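Local coordinates for BDI_3064 protein (Parabacteroides distasonis ATCC 8503, PDB 5Z06) that hydrolyses linear beta-1,2-glucan and beta-1,2-glucooligosaccharides in an exo manner, releasing sophorose from the non-reducing end, at residues 40-45 with 50-55; 77-82 with 380-385; 100-105 with 122-127; 393-398 with 428-433; 535-540 with 562-567. All coordinates share one frame; numbering follows the deposited sequence.

Overall arrangement
The chain starts in an N-terminal domain built from antiparallel sheets. Contact 1 closes the first short loop there, a hairpin with four residues between its segments, beside a calcium ion. Contact 2 opens next and closes almost 300 residues later, where a loop of the sheet domain meets a loop of the helical part. Contact 3 falls within that long span and closes a small loop at the far end of the sheet domain. Contact 4 then ties the loop after helix 414-428 back to helix 392-408, and contact 5 ties the chain before helix 556-573 to that helix. They touch through Phe397 and Tyr539. Contacts 3 and 4 lie farthest apart, about 59 Å between centres.

Contact 1: residues 40-45 with 50-55; sequences LPVAGS and PGNSLE. With CA (calcium ion), chain C.
Ser53 O is approached by two groups of the facing strand. Ala43 N donates to it at 2.7 Å, with a somewhat bent N-H...O angle of 142°. The CA-H of Val42 adds a weaker contact, 3.4 Å from Val42 CA to Ser53 O. Ser53 N returns a bond to Ala43 O at 2.9 Å, with the donor in the carbonyl plane. Farther along, Glu55 N points almost straight at Pro41 O, at 177°. Ala43 and Ser53 thus form a hydrogen-bonded antiparallel pair, and Val42 and Leu54 a non-hydrogen-bonded one. Val42 CG1 presses on the amide carbon of Asn52, 3.4 Å from CG. Asn52 has chi1 near 55°, which sets CG between its own N and carbonyl carbon, and its OD1 takes a bond from Ser14 N. On the Ala43 and Ser53 face, the extended Glu55 lays OE1 3.5 Å from Pro41 CB. That carboxylate also reaches Lys34, in a salt bridge, and Thr57. The leucines Leu40 and Leu54 cross at about a right angle, with both touching Ile70 of the neighbouring sheet. Asn52 O binds calcium at 2.4 Å, together with ligands from Glu12, Asn13, Thr49 and Asp175. The arrangement is a beta hairpin at the calcium site, in a domain whose antiparallel sheets are consistent with a beta sandwich.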
# COMPACT_ATOMS: atom_id res chain seq x y z
N LEU A 40 15.69 -3.67 17.93
CA LEU A 40 15.29 -4.63 18.91
C LEU A 40 15.03 -5.94 18.25
O LEU A 40 14.53 -5.96 17.13
CB LEU A 40 14.03 -4.18 19.64
CG LEU A 40 14.27 -3.11 20.68
CD1 LEU A 40 12.94 -2.66 21.24
CD2 LEU A 40 15.16 -3.65 21.80
N PRO A 41 15.35 -7.05 18.94
CA PRO A 41 14.99 -8.34 18.38
C PRO A 41 13.51 -8.57 18.46
O PRO A 41 12.83 -8.03 19.33
CB PRO A 41 15.75 -9.35 19.25
CG PRO A 41 16.81 -8.56 19.91
CD PRO A 41 16.21 -7.20 20.11
N VAL A 42 13.00 -9.37 17.54
CA VAL A 42 11.62 -9.76 17.54
C VAL A 42 11.61 -11.17 18.08
O VAL A 42 12.19 -12.07 17.47
CB VAL A 42 11.03 -9.73 16.14
CG1 VAL A 42 9.64 -10.34 16.13
CG2 VAL A 42 10.97 -8.30 15.64
N ALA A 43 10.92 -11.37 19.18
CA ALA A 43 10.74 -12.69 19.72
C ALA A 43 9.50 -13.29 19.09
O ALA A 43 8.38 -12.77 19.29
CB ALA A 43 10.58 -12.63 21.22
N GLY A 44 9.69 -14.39 18.36
CA GLY A 44 8.62 -15.10 17.71
C GLY A 44 8.01 -16.20 18.55
O GLY A 44 6.96 -16.70 18.19
N SER A 45 8.65 -16.56 19.66
CA SER A 45 8.17 -17.65 20.51
C SER A 45 7.30 -17.18 21.68
O SER A 45 6.69 -18.00 22.35
CB SER A 45 9.34 -18.47 21.03
OG SER A 45 10.19 -17.67 21.85
N PRO A 50 -0.44 -12.73 19.20
CA PRO A 50 0.39 -13.63 18.48
C PRO A 50 0.92 -13.08 17.18
O PRO A 50 0.38 -12.11 16.58
CB PRO A 50 -0.53 -14.81 18.18
CG PRO A 50 -1.88 -14.24 18.23
CD PRO A 50 -1.78 -13.30 19.39
N GLY A 51 1.91 -13.84 16.75
CA GLY A 51 2.95 -13.40 15.93
C GLY A 51 4.07 -13.32 16.95
O GLY A 51 4.69 -14.31 17.32
N ASN A 52 4.31 -12.11 17.44
CA ASN A 52 5.57 -11.84 18.06
C ASN A 52 5.51 -10.68 19.02
O ASN A 52 4.50 -9.97 19.14
CB ASN A 52 6.64 -11.65 16.98
CG ASN A 52 6.28 -10.59 15.97
OD1 ASN A 52 5.94 -9.48 16.33
ND2 ASN A 52 6.34 -10.94 14.69
N SER A 53 6.62 -10.52 19.72
CA SER A 53 6.80 -9.42 20.63
C SER A 53 8.21 -8.93 20.44
O SER A 53 8.99 -9.52 19.70
CB SER A 53 6.60 -9.91 22.05
OG SER A 53 7.53 -10.92 22.37
N LEU A 54 8.52 -7.83 21.12
CA LEU A 54 9.84 -7.27 21.10
C LEU A 54 10.61 -7.78 22.29
O LEU A 54 10.10 -7.83 23.42
CB LEU A 54 9.78 -5.75 21.12
CG LEU A 54 9.16 -5.13 19.87
CD1 LEU A 54 9.03 -3.64 20.07
CD2 LEU A 54 10.04 -5.39 18.67
N GLU A 55 11.86 -8.16 22.03
CA GLU A 55 12.72 -8.68 23.05
C GLU A 55 13.55 -7.54 23.57
O GLU A 55 14.21 -6.85 22.81
CB GLU A 55 13.65 -9.76 22.50
CG GLU A 55 14.32 -10.56 23.61
CD GLU A 55 15.53 -11.34 23.16
OE1 GLU A 55 15.63 -11.63 21.96
OE2 GLU A 55 16.39 -11.64 24.02
CA CA C . 2.30 -9.10 19.23

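Contact 2: residues 77-82 with 380-385; sequences GNDFFR and VAFFGP
Phe382 supplies most of this small contact, and it does so with the edge of its ring. CZ lies 3.7 Å from Gly77 N, and the neighbouring CE1 lies 3.8 Å from Asp79 OD2. Both polar atoms sit near the ring plane. The ring and the Asp79 carboxylate are turned 44° against each other, so they do not stack. Phe382 comes from a type I turn, Ala381 to Gly384, closed by Gly384 N to Ala381 O at 3.1 Å. With chi1 at -174°, CG stands opposite the backbone N, and the ring projects from the turn toward the loop at 77-79. Gly77, with no side chain, meets the ring with its backbone N and CA. Outside the pair, Met320 also packs on Phe382. Asp79 has stronger partners of its own: OD1 forms a salt bridge with Lys153, and OD2 one with Arg317. These two bridges probably fix the carboxylate where the ring edge meets it. The contact joins a loop of the N-terminal sheet domain to a loop of the helical part. Aromatic C-H groups carry a slight positive charge, so the approach of OD2 to the edge is probably mildly attractive, but far weaker than the salt bridges.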
# COMPACT_ATOMS: atom_id res chain seq x y z
N GLY A 77 -2.35 8.09 5.61
CA GLY A 77 -3.77 8.18 5.97
C GLY A 77 -4.16 7.74 7.37
O GLY A 77 -5.35 7.76 7.69
N ASN A 78 -3.18 7.35 8.20
CA ASN A 78 -3.41 7.05 9.62
C ASN A 78 -3.20 8.37 10.34
O ASN A 78 -2.08 8.74 10.74
CB ASN A 78 -2.46 5.96 10.18
CG ASN A 78 -2.79 4.57 9.68
OD1 ASN A 78 -2.72 3.61 10.44
ND2 ASN A 78 -3.07 4.44 8.39
N ASP A 79 -4.30 9.11 10.43
CA ASP A 79 -4.32 10.49 10.92
C ASP A 79 -5.32 10.71 12.02
O ASP A 79 -5.17 11.65 12.78
CB ASP A 79 -4.65 11.44 9.75
CG ASP A 79 -3.72 11.23 8.56
OD1 ASP A 79 -2.49 11.14 8.78
OD2 ASP A 79 -4.21 11.14 7.40
N PHE A 80 -6.34 9.86 12.09
CA PHE A 80 -7.39 9.97 13.06
C PHE A 80 -7.25 8.85 14.05
O PHE A 80 -7.21 7.69 13.68
CB PHE A 80 -8.75 9.90 12.36
CG PHE A 80 -8.94 11.00 11.36
CD1 PHE A 80 -9.08 12.32 11.79
CD2 PHE A 80 -8.94 10.74 10.00
CE1 PHE A 80 -9.25 13.35 10.88
CE2 PHE A 80 -9.11 11.77 9.08
CZ PHE A 80 -9.26 13.07 9.52
N PHE A 81 -7.16 9.22 15.32
CA PHE A 81 -6.89 8.33 16.42
C PHE A 81 -7.84 8.64 17.55
O PHE A 81 -8.36 9.75 17.68
CB PHE A 81 -5.44 8.48 16.91
CG PHE A 81 -4.41 8.23 15.86
CD1 PHE A 81 -3.92 6.94 15.63
CD2 PHE A 81 -3.92 9.27 15.07
CE1 PHE A 81 -2.96 6.70 14.64
CE2 PHE A 81 -2.96 9.03 14.09
CZ PHE A 81 -2.48 7.75 13.88
N ARG A 82 -8.03 7.65 18.39
CA ARG A 82 -8.74 7.83 19.64
C ARG A 82 -7.90 8.75 20.48
O ARG A 82 -6.67 8.70 20.42
CB ARG A 82 -8.88 6.51 20.37
CG ARG A 82 -9.75 5.51 19.66
CD ARG A 82 -9.95 4.34 20.57
NE ARG A 82 -10.26 3.11 19.84
CZ ARG A 82 -11.45 2.76 19.34
NH1 ARG A 82 -12.54 3.52 19.45
NH2 ARG A 82 -11.56 1.59 18.73
N VAL A 380 -11.17 15.61 -0.97
CA VAL A 380 -10.35 15.63 0.22
C VAL A 380 -9.02 16.19 -0.26
O VAL A 380 -8.44 15.67 -1.21
CB VAL A 380 -10.17 14.21 0.83
CG1 VAL A 380 -9.23 14.24 2.03
CG2 VAL A 380 -11.53 13.64 1.21
N ALA A 381 -8.54 17.23 0.40
CA ALA A 381 -7.28 17.87 0.07
C ALA A 381 -6.16 17.16 0.83
O ALA A 381 -5.42 17.74 1.62
CB ALA A 381 -7.35 19.36 0.40
N PHE A 382 -6.03 15.87 0.53
CA PHE A 382 -5.14 14.99 1.26
C PHE A 382 -3.68 15.38 1.13
O PHE A 382 -2.94 15.26 2.09
CB PHE A 382 -5.33 13.55 0.77
CG PHE A 382 -4.57 12.54 1.57
CD1 PHE A 382 -4.83 12.37 2.92
CD2 PHE A 382 -3.60 11.75 0.96
CE1 PHE A 382 -4.14 11.44 3.66
CE2 PHE A 382 -2.90 10.81 1.69
CZ PHE A 382 -3.17 10.65 3.05
N PHE A 383 -3.28 15.84 -0.05
CA PHE A 383 -1.90 16.27 -0.30
C PHE A 383 -1.60 17.73 0.08
O PHE A 383 -0.47 18.20 -0.12
CB PHE A 383 -1.52 16.06 -1.78
CG PHE A 383 -1.30 14.62 -2.16
CD1 PHE A 383 -1.26 13.59 -1.21
CD2 PHE A 383 -1.05 14.32 -3.48
CE1 PHE A 383 -1.02 12.30 -1.61
CE2 PHE A 383 -0.81 13.03 -3.87
CZ PHE A 383 -0.80 12.02 -2.93
N GLY A 384 -2.58 18.42 0.62
CA GLY A 384 -2.41 19.76 1.09
C GLY A 384 -3.51 20.63 0.54
O GLY A 384 -4.19 20.24 -0.41
N PRO A 385 -3.67 21.83 1.12
CA PRO A 385 -4.78 22.73 0.79
C PRO A 385 -4.76 23.26 -0.66
O PRO A 385 -5.78 23.68 -1.16
CB PRO A 385 -4.64 23.86 1.82
CG PRO A 385 -3.16 23.91 2.09
CD PRO A 385 -2.72 22.46 2.08

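Contact 3: residues 100-105 with 122-127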
# COMPACT_ATOMS: atom_id res chain seq x y z
N ALA A 100 13.14 -3.06 40.54
CA ALA A 100 13.91 -1.83 40.28
C ALA A 100 14.89 -1.92 39.09
O ALA A 100 15.35 -0.89 38.60
CB ALA A 100 14.67 -1.42 41.54
N ALA A 101 15.26 -3.14 38.69
CA ALA A 101 16.17 -3.36 37.56
C ALA A 101 15.45 -3.24 36.21
O ALA A 101 16.09 -3.08 35.17
CB ALA A 101 16.84 -4.72 37.68
N LEU A 102 14.11 -3.32 36.26
CA LEU A 102 13.25 -3.03 35.12
C LEU A 102 13.54 -1.65 34.56
O LEU A 102 14.07 -0.79 35.28
CB LEU A 102 11.77 -3.07 35.48
CG LEU A 102 11.16 -4.41 35.84
CD1 LEU A 102 9.78 -4.15 36.43
CD2 LEU A 102 11.07 -5.31 34.61
N PRO A 103 13.20 -1.43 33.27
CA PRO A 103 13.61 -0.18 32.65
C PRO A 103 12.85 1.05 33.15
O PRO A 103 11.76 0.94 33.70
CB PRO A 103 13.32 -0.43 31.16
CG PRO A 103 13.20 -1.90 31.02
CD PRO A 103 12.59 -2.35 32.29
N ASN A 104 13.48 2.20 33.00
CA ASN A 104 12.77 3.45 33.03
C ASN A 104 12.20 3.68 31.63
O ASN A 104 12.76 3.22 30.63
CB ASN A 104 13.67 4.61 33.43
CG ASN A 104 14.19 4.49 34.86
OD1 ASN A 104 13.62 3.79 35.70
ND2 ASN A 104 15.29 5.18 35.14
N ILE A 105 11.08 4.39 31.59
CA ILE A 105 10.31 4.52 30.39
C ILE A 105 9.85 5.95 30.25
O ILE A 105 9.47 6.58 31.23
CB ILE A 105 9.11 3.53 30.36
CG1 ILE A 105 8.26 3.76 29.11
CG2 ILE A 105 8.26 3.63 31.60
CD1 ILE A 105 7.36 2.57 28.81
N ASN A 122 6.59 0.77 38.90
CA ASN A 122 5.42 1.45 39.46
C ASN A 122 4.10 1.13 38.79
O ASN A 122 3.06 1.50 39.32
CB ASN A 122 5.64 2.96 39.40
CG ASN A 122 6.80 3.39 40.24
OD1 ASN A 122 7.16 2.71 41.17
ND2 ASN A 122 7.40 4.49 39.88
N TYR A 123 4.14 0.48 37.62
CA TYR A 123 2.94 0.11 36.87
C TYR A 123 2.81 -1.38 36.65
O TYR A 123 1.99 -1.82 35.83
CB TYR A 123 2.95 0.82 35.53
CG TYR A 123 3.16 2.28 35.70
CD1 TYR A 123 2.10 3.10 36.05
CD2 TYR A 123 4.42 2.84 35.60
CE1 TYR A 123 2.28 4.45 36.24
CE2 TYR A 123 4.61 4.19 35.79
CZ TYR A 123 3.54 4.99 36.11
OH TYR A 123 3.72 6.33 36.29
N LEU A 124 3.60 -2.14 37.39
CA LEU A 124 3.65 -3.57 37.30
C LEU A 124 3.23 -4.06 38.68
O LEU A 124 4.01 -4.03 39.62
CB LEU A 124 5.08 -3.99 36.93
CG LEU A 124 5.39 -5.04 35.86
CD1 LEU A 124 4.18 -5.57 35.10
CD2 LEU A 124 6.41 -4.48 34.89
N LYS A 125 1.97 -4.44 38.80
CA LYS A 125 1.46 -4.99 40.06
C LYS A 125 2.26 -6.25 40.36
O LYS A 125 2.84 -6.41 41.42
CB LYS A 125 -0.04 -5.33 39.95
CG LYS A 125 -0.88 -4.94 41.15
CD LYS A 125 -1.87 -6.05 41.52
CE LYS A 125 -2.79 -5.65 42.67
NZ LYS A 125 -4.09 -5.09 42.18
N ASP A 126 2.31 -7.11 39.35
CA ASP A 126 2.80 -8.46 39.46
C ASP A 126 4.05 -8.60 38.57
O ASP A 126 3.96 -8.44 37.35
CB ASP A 126 1.65 -9.37 38.97
CG ASP A 126 1.95 -10.83 39.10
OD1 ASP A 126 3.10 -11.20 39.42
OD2 ASP A 126 1.02 -11.62 38.86
N THR A 127 5.20 -8.86 39.18
CA THR A 127 6.45 -9.14 38.47
C THR A 127 6.81 -10.64 38.38
O THR A 127 7.97 -11.00 38.17
CB THR A 127 7.62 -8.38 39.13
OG1 THR A 127 7.71 -8.74 40.51
CG2 THR A 127 7.42 -6.88 39.01
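Leu102 reaches across to Leu124 and Thr127 with a single methyl. Its CB leaves the backbone toward segment 122-127 but is still 5.6 Å from Leu124 CD2. CG comes closer, at 4.8 Å from the same Leu124 CD2. There the chain forks. CD1 continues the extended line, with chi2 at 169° placing it opposite CA. It ends 3.7 Å from Leu124 CD2, the closest approach of the two segments. The same CD1 lies 4.4 Å from Thr127 CG2, so it faces two methyl groups. The other branch stays farther back, with Leu102 CD2 4.7 Å from Leu124 CD2.

Leu124 answers with its CD2 alone, and the two leucine side chains cross at about a right angle. Its torsions are unusual. A chi1 of -135° and a chi2 of 4° leave the side chain nearly eclipsed, which may reflect either strain or an uncertain fit. The contact is purely apolar and rests on three residues.

Leu102 follows a short 3-10 turn at 100-101 and precedes strand 104-109. That strand belongs to the five-stranded sheet, where Ile105 pairs with Leu118. On the other side, Leu124 packs on His133 of strand 132-138, and Thr127 on Leu93 of strand 86-93. Leu102 touches Leu93 and Met97 as well. The contact therefore lies where the entry to strand 104-109 meets strands 86-93 and 132-138 of the seven-stranded sheet, at the far end of the N-terminal domain.

Contact 4: residues 393-398 with 428-433; sequences VETSFL and KNVEWS
The indole of Trp432 meets the backbone of a helix with its outer corner: CH2 lies 3.8 Å from Ser396 CA, which sits at the ring edge, in plane. Ser396 CB is also near, 4.0 Å from the same Trp432 CH2. Thr395 CG2 approaches this corner obliquely, and the two side chains run past each other in opposite directions. Val430 adds a second layer. Its CG1 rests 3.4 Å above the indole plane, over the centre, and also meets Thr395 CG2 tip to tip at 3.8 Å. The inverse gamma turn centred on Glu431 brings Val430 and Trp432 together in this way. A weak bond from Trp432 N to Val430 O spans it.

Helices 392-408 and 414-428 follow each other in the chain, as in the helical hairpins of an (alpha/alpha)6 barrel, the fold expected for this clan of six-hairpin glycosidases. The chain leaving helix 414-428 folds back on the early turns of helix 392-408. Trp432 also packs on Leu392, and on Ala473 of helix 467-475.

Thr395 keeps its polar and apolar branches apart. Chi1 of -65° sets OG1 beside the backbone N, where Val368 N and Asp391 O bond to it. CG2 is then left facing Val430 and Trp432. Ser396 OG turns back along its own helix to Val393 O, in a bond modelled very short and so of doubtful length, and is also hydrogen-bonded to Thr469 OG1.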
# COMPACT_ATOMS: atom_id res chain seq x y z
N VAL A 393 -4.50 14.02 -13.98
CA VAL A 393 -3.82 12.77 -14.24
C VAL A 393 -4.64 11.66 -13.61
O VAL A 393 -4.86 10.63 -14.24
CB VAL A 393 -2.39 12.77 -13.70
CG1 VAL A 393 -1.77 11.39 -13.85
CG2 VAL A 393 -1.54 13.83 -14.41
N GLU A 394 -5.11 11.90 -12.39
CA GLU A 394 -5.94 10.97 -11.65
C GLU A 394 -7.26 10.78 -12.38
O GLU A 394 -7.74 9.65 -12.55
CB GLU A 394 -6.17 11.47 -10.21
CG GLU A 394 -4.89 11.60 -9.38
CD GLU A 394 -4.22 10.28 -9.10
OE1 GLU A 394 -4.91 9.25 -9.13
OE2 GLU A 394 -2.99 10.27 -8.86
N THR A 395 -7.80 11.90 -12.87
CA THR A 395 -8.98 11.89 -13.72
C THR A 395 -8.75 11.02 -14.93
O THR A 395 -9.59 10.18 -15.24
CB THR A 395 -9.38 13.31 -14.17
OG1 THR A 395 -9.78 14.04 -13.02
CG2 THR A 395 -10.56 13.30 -15.14
N SER A 396 -7.62 11.18 -15.60
CA SER A 396 -7.31 10.32 -16.74
C SER A 396 -7.22 8.84 -16.38
O SER A 396 -7.69 7.99 -17.14
CB SER A 396 -6.04 10.74 -17.44
OG SER A 396 -4.88 10.42 -16.71
N PHE A 397 -6.63 8.53 -15.22
CA PHE A 397 -6.53 7.14 -14.77
C PHE A 397 -7.92 6.60 -14.47
O PHE A 397 -8.23 5.47 -14.80
CB PHE A 397 -5.62 7.01 -13.55
CG PHE A 397 -4.16 7.35 -13.81
CD1 PHE A 397 -3.57 7.19 -15.06
CD2 PHE A 397 -3.37 7.81 -12.77
CE1 PHE A 397 -2.22 7.51 -15.26
CE2 PHE A 397 -2.03 8.13 -12.95
CZ PHE A 397 -1.45 7.97 -14.20
N LEU A 398 -8.76 7.45 -13.88
CA LEU A 398 -10.10 7.07 -13.58
C LEU A 398 -10.86 6.74 -14.83
O LEU A 398 -11.51 5.70 -14.91
CB LEU A 398 -10.84 8.16 -12.80
CG LEU A 398 -12.32 7.82 -12.58
CD1 LEU A 398 -12.47 6.50 -11.83
CD2 LEU A 398 -13.02 8.95 -11.84
N LYS A 428 -17.80 12.58 -21.46
CA LYS A 428 -17.97 13.74 -22.35
C LYS A 428 -17.75 15.05 -21.63
O LYS A 428 -17.27 16.01 -22.24
CB LYS A 428 -19.37 13.77 -22.97
CG LYS A 428 -19.54 12.83 -24.14
CD LYS A 428 -21.00 12.43 -24.36
CE LYS A 428 -21.17 11.66 -25.66
NZ LYS A 428 -22.46 10.91 -25.62
N ASN A 429 -18.11 15.08 -20.35
CA ASN A 429 -18.03 16.32 -19.59
C ASN A 429 -16.72 16.61 -18.91
O ASN A 429 -16.60 17.65 -18.29
CB ASN A 429 -19.22 16.43 -18.62
CG ASN A 429 -20.52 16.60 -19.36
OD1 ASN A 429 -20.58 17.32 -20.35
ND2 ASN A 429 -21.55 15.91 -18.92
N VAL A 430 -15.72 15.74 -19.05
CA VAL A 430 -14.39 16.08 -18.56
C VAL A 430 -13.84 17.16 -19.49
O VAL A 430 -13.51 16.89 -20.66
CB VAL A 430 -13.40 14.90 -18.52
CG1 VAL A 430 -12.06 15.39 -17.98
CG2 VAL A 430 -13.92 13.77 -17.67
N GLU A 431 -13.74 18.38 -18.98
CA GLU A 431 -13.23 19.48 -19.80
C GLU A 431 -11.71 19.46 -19.86
O GLU A 431 -11.03 20.29 -19.23
CB GLU A 431 -13.74 20.82 -19.28
CG GLU A 431 -15.25 20.91 -19.19
CD GLU A 431 -15.70 22.05 -18.29
OE1 GLU A 431 -15.06 23.13 -18.34
OE2 GLU A 431 -16.68 21.85 -17.54
N TRP A 432 -11.17 18.52 -20.63
CA TRP A 432 -9.71 18.38 -20.78
C TRP A 432 -9.06 19.71 -21.20
O TRP A 432 -8.03 20.10 -20.66
CB TRP A 432 -9.35 17.29 -21.80
CG TRP A 432 -9.94 15.95 -21.48
CD1 TRP A 432 -11.04 15.40 -22.03
CD2 TRP A 432 -9.46 15.00 -20.52
NE1 TRP A 432 -11.28 14.16 -21.50
CE2 TRP A 432 -10.32 13.90 -20.55
CE3 TRP A 432 -8.38 14.98 -19.63
CZ2 TRP A 432 -10.16 12.81 -19.72
CZ3 TRP A 432 -8.22 13.89 -18.83
CH2 TRP A 432 -9.12 12.82 -18.87
N SER A 433 -9.69 20.39 -22.16
CA SER A 433 -9.19 21.65 -22.70
C SER A 433 -9.02 22.71 -21.65
O SER A 433 -8.11 23.51 -21.74
CB SER A 433 -10.12 22.17 -23.81
OG SER A 433 -11.46 22.17 -23.38

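Contact 5: residues 535-540 with 562-567; sequences FFIHYS and KMAKIN
Ile537 and Met563 mark the nearest approach of the backbones, 7.6 Å between their CA atoms, where the tightly wound 535-540 segment passes helix 562-567. Within 535-540, Phe535 O accepts from both His538 N and Tyr539 N, which curls the chain; the CB of Ile537 points toward the helix. The two branches of Ile537 then take separate partners. CG2 lies 3.6 Å from Met563 SD. CD1 goes to the next residue, 3.8 Å from Ala564 CB. A chi1 of 68° sends CG1 between the backbone N and carbonyl carbon, and this directs CD1 at the alanine while CG2 stays on the methionine.

Both segments fall in the glycoamylase-like region, whose family is consistent with an (alpha/alpha)6 barrel, and the contact packs the chain ahead of helix 556-573 against that helix's own middle. Met563 is extended beyond CG, and it runs past Ile537 in the opposite direction. Its side chain also touches Trp463. Ala564 offers a small surface, so Ile537 CD1 can come close to the helix backbone, 4.1 Å from Ala564 N. Tyr622 OH is hydrogen-bonded to Ile537 O, and Thr623 packs on Ala564.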
# COMPACT_ATOMS: atom_id res chain seq x y z
N PHE A 535 6.49 2.09 -12.60
CA PHE A 535 5.04 2.27 -12.75
C PHE A 535 4.68 3.16 -13.94
O PHE A 535 3.53 3.15 -14.39
CB PHE A 535 4.39 2.78 -11.47
CG PHE A 535 4.52 4.26 -11.24
CD1 PHE A 535 3.58 5.13 -11.77
CD2 PHE A 535 5.55 4.78 -10.48
CE1 PHE A 535 3.65 6.50 -11.54
CE2 PHE A 535 5.65 6.16 -10.26
CZ PHE A 535 4.69 7.01 -10.78
N PHE A 536 5.65 3.92 -14.44
CA PHE A 536 5.50 4.65 -15.68
C PHE A 536 5.03 3.79 -16.86
O PHE A 536 4.24 4.26 -17.69
CB PHE A 536 6.80 5.38 -16.02
CG PHE A 536 7.10 6.58 -15.17
CD1 PHE A 536 6.37 6.90 -14.01
CD2 PHE A 536 8.15 7.40 -15.52
CE1 PHE A 536 6.69 8.01 -13.27
CE2 PHE A 536 8.47 8.52 -14.78
CZ PHE A 536 7.72 8.83 -13.65
N ILE A 537 5.49 2.54 -16.94
CA ILE A 537 5.03 1.64 -17.99
C ILE A 537 3.74 0.85 -17.66
O ILE A 537 3.33 -0.02 -18.42
CB ILE A 537 6.15 0.69 -18.47
CG1 ILE A 537 6.55 -0.32 -17.39
CG2 ILE A 537 7.33 1.52 -18.93
CD1 ILE A 537 7.25 -1.52 -17.94
N HIS A 538 3.11 1.18 -16.55
CA HIS A 538 1.93 0.49 -16.09
C HIS A 538 0.70 1.36 -16.28
O HIS A 538 -0.16 1.04 -17.09
CB HIS A 538 2.06 0.10 -14.61
CG HIS A 538 3.20 -0.83 -14.36
ND1 HIS A 538 3.79 -0.95 -13.12
CD2 HIS A 538 3.86 -1.68 -15.19
CE1 HIS A 538 4.80 -1.80 -13.21
NE2 HIS A 538 4.85 -2.27 -14.45
N TYR A 539 0.66 2.49 -15.56
CA TYR A 539 -0.59 3.21 -15.34
C TYR A 539 -1.26 3.67 -16.62
O TYR A 539 -2.45 3.48 -16.78
CB TYR A 539 -0.38 4.41 -14.45
CG TYR A 539 0.05 4.13 -13.03
CD1 TYR A 539 0.13 2.85 -12.51
CD2 TYR A 539 0.30 5.19 -12.17
CE1 TYR A 539 0.50 2.64 -11.20
CE2 TYR A 539 0.66 4.99 -10.86
CZ TYR A 539 0.78 3.71 -10.38
OH TYR A 539 1.14 3.54 -9.06
N SER A 540 -0.49 4.27 -17.52
CA SER A 540 -1.03 4.72 -18.80
C SER A 540 -1.25 3.60 -19.80
O SER A 540 -1.68 3.86 -20.94
CB SER A 540 -0.12 5.79 -19.45
OG SER A 540 -0.32 7.04 -18.84
N LYS A 562 11.51 -2.38 -22.94
CA LYS A 562 12.89 -2.07 -22.66
C LYS A 562 13.09 -1.52 -21.27
O LYS A 562 14.06 -1.90 -20.61
CB LYS A 562 13.43 -1.06 -23.67
CG LYS A 562 13.82 -1.72 -24.97
CD LYS A 562 14.17 -0.68 -25.98
CE LYS A 562 14.44 -1.29 -27.33
NZ LYS A 562 14.69 -0.18 -28.27
N MET A 563 12.20 -0.63 -20.84
CA MET A 563 12.27 -0.13 -19.48
C MET A 563 12.17 -1.26 -18.44
O MET A 563 12.94 -1.29 -17.49
CB MET A 563 11.24 0.95 -19.25
CG MET A 563 11.53 2.19 -20.07
SD MET A 563 10.25 3.44 -19.85
CE MET A 563 10.93 4.77 -20.83
N ALA A 564 11.25 -2.18 -18.64
CA ALA A 564 11.12 -3.30 -17.73
C ALA A 564 12.40 -4.11 -17.70
O ALA A 564 12.91 -4.42 -16.63
CB ALA A 564 9.94 -4.17 -18.12
N LYS A 565 12.92 -4.45 -18.87
CA LYS A 565 14.15 -5.23 -18.94
C LYS A 565 15.34 -4.52 -18.32
O LYS A 565 16.18 -5.16 -17.71
CB LYS A 565 14.48 -5.56 -20.38
CG LYS A 565 13.60 -6.66 -20.94
CD LYS A 565 13.71 -6.70 -22.45
CE LYS A 565 14.41 -7.94 -22.97
NZ LYS A 565 14.79 -7.71 -24.40
N ILE A 566 15.42 -3.21 -18.53
CA ILE A 566 16.47 -2.38 -17.99
C ILE A 566 16.40 -2.44 -16.48
O ILE A 566 17.41 -2.58 -15.80
CB ILE A 566 16.31 -0.91 -18.46
CG1 ILE A 566 16.86 -0.72 -19.89
CG2 ILE A 566 17.02 0.07 -17.53
CD1 ILE A 566 16.36 0.51 -20.61
N ASN A 567 15.19 -2.28 -15.97
CA ASN A 567 14.95 -2.33 -14.56
C ASN A 567 15.38 -3.70 -14.00
O ASN A 567 16.16 -3.77 -13.04
CB ASN A 567 13.47 -1.97 -14.28
CG ASN A 567 13.20 -1.69 -12.82
OD1 ASN A 567 13.54 -2.52 -11.97
ND2 ASN A 567 12.56 -0.56 -12.52